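Local coordinates for lipoprotein (Colwellia psychrerythraea, PDB 3O0Y) that is of unknown function but belongs to the DUF885 family of the zincin-like peptidase clan and is a putative lipoprotein, at residues Q304-G309 / V510-H515. Numbering follows the deposited sequence.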
ATOM      1  N   GLN A 304       9.440  -2.140 -22.914  1.00  8.42           N
ATOM      2  CA  GLN A 304       9.398  -3.585 -22.653  1.00  7.62           C
ATOM      3  C   GLN A 304       8.281  -3.982 -21.662  1.00  7.15           C
ATOM      4  O   GLN A 304       7.676  -5.049 -21.829  1.00  8.02           O
ATOM      5  CB  GLN A 304      10.724  -4.037 -22.125  1.00  8.93           C
ATOM      6  CG  GLN A 304      11.847  -3.962 -23.188  1.00 10.92           C
ATOM      7  CD  GLN A 304      13.253  -4.183 -22.589  1.00 14.58           C
ATOM      8  OE1 GLN A 304      13.636  -3.555 -21.611  1.00 12.22           O
ATOM      9  NE2 GLN A 304      14.010  -5.114 -23.183  1.00 20.70           N
ATOM     10  N   ILE A 305       8.108  -3.162 -20.627  1.00  8.00           N
ATOM     11  CA  ILE A 305       7.086  -3.408 -19.610  1.00  7.82           C
ATOM     12  C   ILE A 305       5.690  -3.294 -20.247  1.00  7.30           C
ATOM     13  O   ILE A 305       4.823  -4.114 -20.014  1.00  7.43           O
ATOM     14  CB  ILE A 305       7.253  -2.469 -18.392  1.00  7.83           C
ATOM     15  CG1 ILE A 305       8.599  -2.773 -17.713  1.00 11.60           C
ATOM     16  CG2 ILE A 305       6.051  -2.668 -17.382  1.00  7.53           C
ATOM     17  CD1 ILE A 305       9.051  -1.729 -16.700  1.00  9.29           C
ATOM     18  N   HIS A 306       5.500  -2.258 -21.062  1.00  7.47           N
ATOM     19  CA  HIS A 306       4.233  -2.081 -21.819  1.00  6.33           C
ATOM     20  C   HIS A 306       3.897  -3.281 -22.627  1.00  7.32           C
ATOM     21  O   HIS A 306       2.786  -3.764 -22.599  1.00  7.67           O
ATOM     22  CB  HIS A 306       4.371  -0.806 -22.701  1.00  5.93           C
ATOM     23  CG  HIS A 306       3.069  -0.226 -23.175  1.00  8.06           C
ATOM     24  ND1 HIS A 306       2.581  -0.425 -24.455  1.00 21.24           N
ATOM     25  CD2 HIS A 306       2.174   0.571 -22.555  1.00  3.92           C
ATOM     26  CE1 HIS A 306       1.427   0.227 -24.589  1.00 12.12           C
ATOM     27  NE2 HIS A 306       1.179   0.868 -23.461  1.00 13.82           N
ATOM     28  N   GLN A 307       4.904  -3.840 -23.319  1.00  6.66           N
ATOM     29  CA  GLN A 307       4.689  -5.027 -24.142  1.00  8.53           C
ATOM     30  C   GLN A 307       4.403  -6.259 -23.332  1.00  8.59           C
ATOM     31  O   GLN A 307       3.564  -7.072 -23.749  1.00  8.22           O
ATOM     32  CB  GLN A 307       5.902  -5.303 -25.044  1.00  8.32           C
ATOM     33  CG  GLN A 307       5.705  -6.344 -26.081  1.00 10.75           C
ATOM     34  CD  GLN A 307       4.632  -5.948 -27.091  1.00 16.82           C
ATOM     35  OE1 GLN A 307       4.685  -4.851 -27.640  1.00 15.44           O
ATOM     36  NE2 GLN A 307       3.587  -6.747 -27.212  1.00 13.53           N
ATOM     37  N   ILE A 308       5.029  -6.396 -22.167  1.00  8.40           N
ATOM     38  CA  ILE A 308       4.712  -7.509 -21.305  1.00  8.21           C
ATOM     39  C   ILE A 308       3.241  -7.375 -20.875  1.00  6.45           C
ATOM     40  O   ILE A 308       2.488  -8.369 -20.866  1.00  9.36           O
ATOM     41  CB  ILE A 308       5.598  -7.539 -20.063  1.00 10.23           C
ATOM     42  CG1 ILE A 308       7.051  -7.889 -20.451  1.00 10.84           C
ATOM     43  CG2 ILE A 308       4.985  -8.490 -19.028  1.00 10.56           C
ATOM     44  CD1 ILE A 308       8.020  -7.597 -19.254  1.00 13.36           C
ATOM     45  N   GLY A 309       2.818  -6.157 -20.561  1.00  7.72           N
ATOM     46  CA  GLY A 309       1.415  -5.894 -20.283  1.00  8.23           C
ATOM     47  C   GLY A 309       0.474  -6.300 -21.415  1.00  7.99           C
ATOM     48  O   GLY A 309      -0.523  -7.004 -21.204  1.00  7.11           O
ATOM     49  N   VAL A 510      -1.360   0.592 -18.791  1.00  6.54           N
ATOM     50  CA  VAL A 510      -1.822   1.967 -18.568  1.00  6.58           C
ATOM     51  C   VAL A 510      -0.798   2.836 -17.774  1.00  7.43           C
ATOM     52  O   VAL A 510      -0.726   4.066 -17.989  1.00  7.27           O
ATOM     53  CB  VAL A 510      -3.258   2.069 -17.917  1.00  8.57           C
ATOM     54  CG1 VAL A 510      -4.348   1.456 -18.886  1.00 10.45           C
ATOM     55  CG2 VAL A 510      -3.304   1.459 -16.545  1.00 10.64           C
ATOM     56  N   ASP A 511      -0.031   2.246 -16.850  1.00  7.57           N
ATOM     57  CA  ASP A 511       0.920   3.083 -16.088  1.00  7.40           C
ATOM     58  C   ASP A 511       2.052   3.494 -17.010  1.00  7.34           C
ATOM     59  O   ASP A 511       2.399   4.677 -17.075  1.00  8.55           O
ATOM     60  CB  ASP A 511       1.431   2.314 -14.865  1.00  6.33           C
ATOM     61  CG  ASP A 511       2.273   3.162 -13.939  1.00  7.88           C
ATOM     62  OD1 ASP A 511       1.691   3.902 -13.132  1.00 11.08           O
ATOM     63  OD2 ASP A 511       3.509   3.121 -14.082  1.00 11.12           O
ATOM     64  N   THR A 512       2.571   2.532 -17.787  1.00  5.80           N
ATOM     65  CA  THR A 512       3.604   2.889 -18.792  1.00  8.78           C
ATOM     66  C   THR A 512       2.980   3.796 -19.890  1.00  8.84           C
ATOM     67  O   THR A 512       3.631   4.676 -20.443  1.00 10.30           O
ATOM     68  CB  THR A 512       4.233   1.676 -19.417  1.00  7.90           C
ATOM     69  OG1 THR A 512       3.228   0.784 -19.970  1.00  6.82           O
ATOM     70  CG2 THR A 512       5.044   0.868 -18.411  1.00  8.73           C
ATOM     71  N   GLY A 513       1.707   3.527 -20.214  1.00  9.23           N
ATOM     72  CA  GLY A 513       0.931   4.363 -21.182  1.00  7.40           C
ATOM     73  C   GLY A 513       0.958   5.828 -20.802  1.00  7.90           C
ATOM     74  O   GLY A 513       1.415   6.666 -21.596  1.00  9.03           O
ATOM     75  N   LEU A 514       0.444   6.121 -19.629  1.00  6.79           N
ATOM     76  CA  LEU A 514       0.402   7.490 -19.099  1.00  6.70           C
ATOM     77  C   LEU A 514       1.778   8.116 -18.938  1.00  7.58           C
ATOM     78  O   LEU A 514       1.980   9.274 -19.305  1.00  7.42           O
ATOM     79  CB  LEU A 514      -0.237   7.453 -17.706  1.00  7.48           C
ATOM     80  CG  LEU A 514      -1.719   7.201 -17.659  1.00  8.59           C
ATOM     81  CD1 LEU A 514      -2.094   6.689 -16.223  1.00  8.59           C
ATOM     82  CD2 LEU A 514      -2.543   8.414 -18.018  1.00  8.10           C
ATOM     83  N   HIS A 515       2.714   7.391 -18.344  1.00  6.99           N
ATOM     84  CA  HIS A 515       3.918   8.035 -17.825  1.00  7.96           C
ATOM     85  C   HIS A 515       5.078   8.054 -18.819  1.00  9.09           C
ATOM     86  O   HIS A 515       5.995   8.861 -18.675  1.00 10.26           O
ATOM     87  CB  HIS A 515       4.337   7.347 -16.536  1.00  8.01           C
ATOM     88  CG  HIS A 515       3.384   7.634 -15.402  1.00  8.83           C
ATOM     89  ND1 HIS A 515       3.065   8.928 -15.026  1.00  8.36           N
ATOM     90  CD2 HIS A 515       2.621   6.820 -14.636  1.00  6.74           C
ATOM     91  CE1 HIS A 515       2.220   8.887 -14.014  1.00  9.40           C
ATOM     92  NE2 HIS A 515       1.940   7.616 -13.753  1.00  7.59           N
TER
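Ile305 and His306 meet Thr512 where helix 302-326 packs against the C-terminal end of helix 491-515, a helix-helix contact within the largely helical DUF885 fold. Over these short segments the axes run closer to antiparallel than parallel (142°) and approach to 8.9 Å. The backbones come nearest at His306 and Thr512, whose CA atoms are 5.9 Å apart.

The apolar part is small. Thr512 points its methyl at Ile305, with CG2 anti to its own carbonyl carbon, and CG2 lies 3.8 Å from Ile305 CG2 and 4.0 Å from Ile305 CB. Ile305 also touches Leu508, one turn earlier on the second helix, and Ile292 of helix 284-296, so this side of the contact is part of a three-helix interface.

Beside the hydroxyl branch of Thr512 lies His306. Its CG is anti to the backbone N (chi1 -161°), which carries the imidazole across to the opposite helix and turns the ring edge to the threonine, with Gly513 beyond. Which way round the ring lies is doubtful in the model, and the contact rests more safely on His306 CB, 4.1 Å from Thr512 CB. With alanine in place of His306, the ring lying edge-on beside the Thr512 hydroxyl is gone, which would probably leave that flank and the Gly513 backbone less covered.

As modelled, no hydrogen bond joins the two segments, though the doubtful ring leaves that open. OG1 of Thr512 hydrogen-bonds back within its own helix, chiefly to the carbonyl of Leu508, with that of Val509 as a second acceptor, while His306 CB lies 3.4 Å from this OG1.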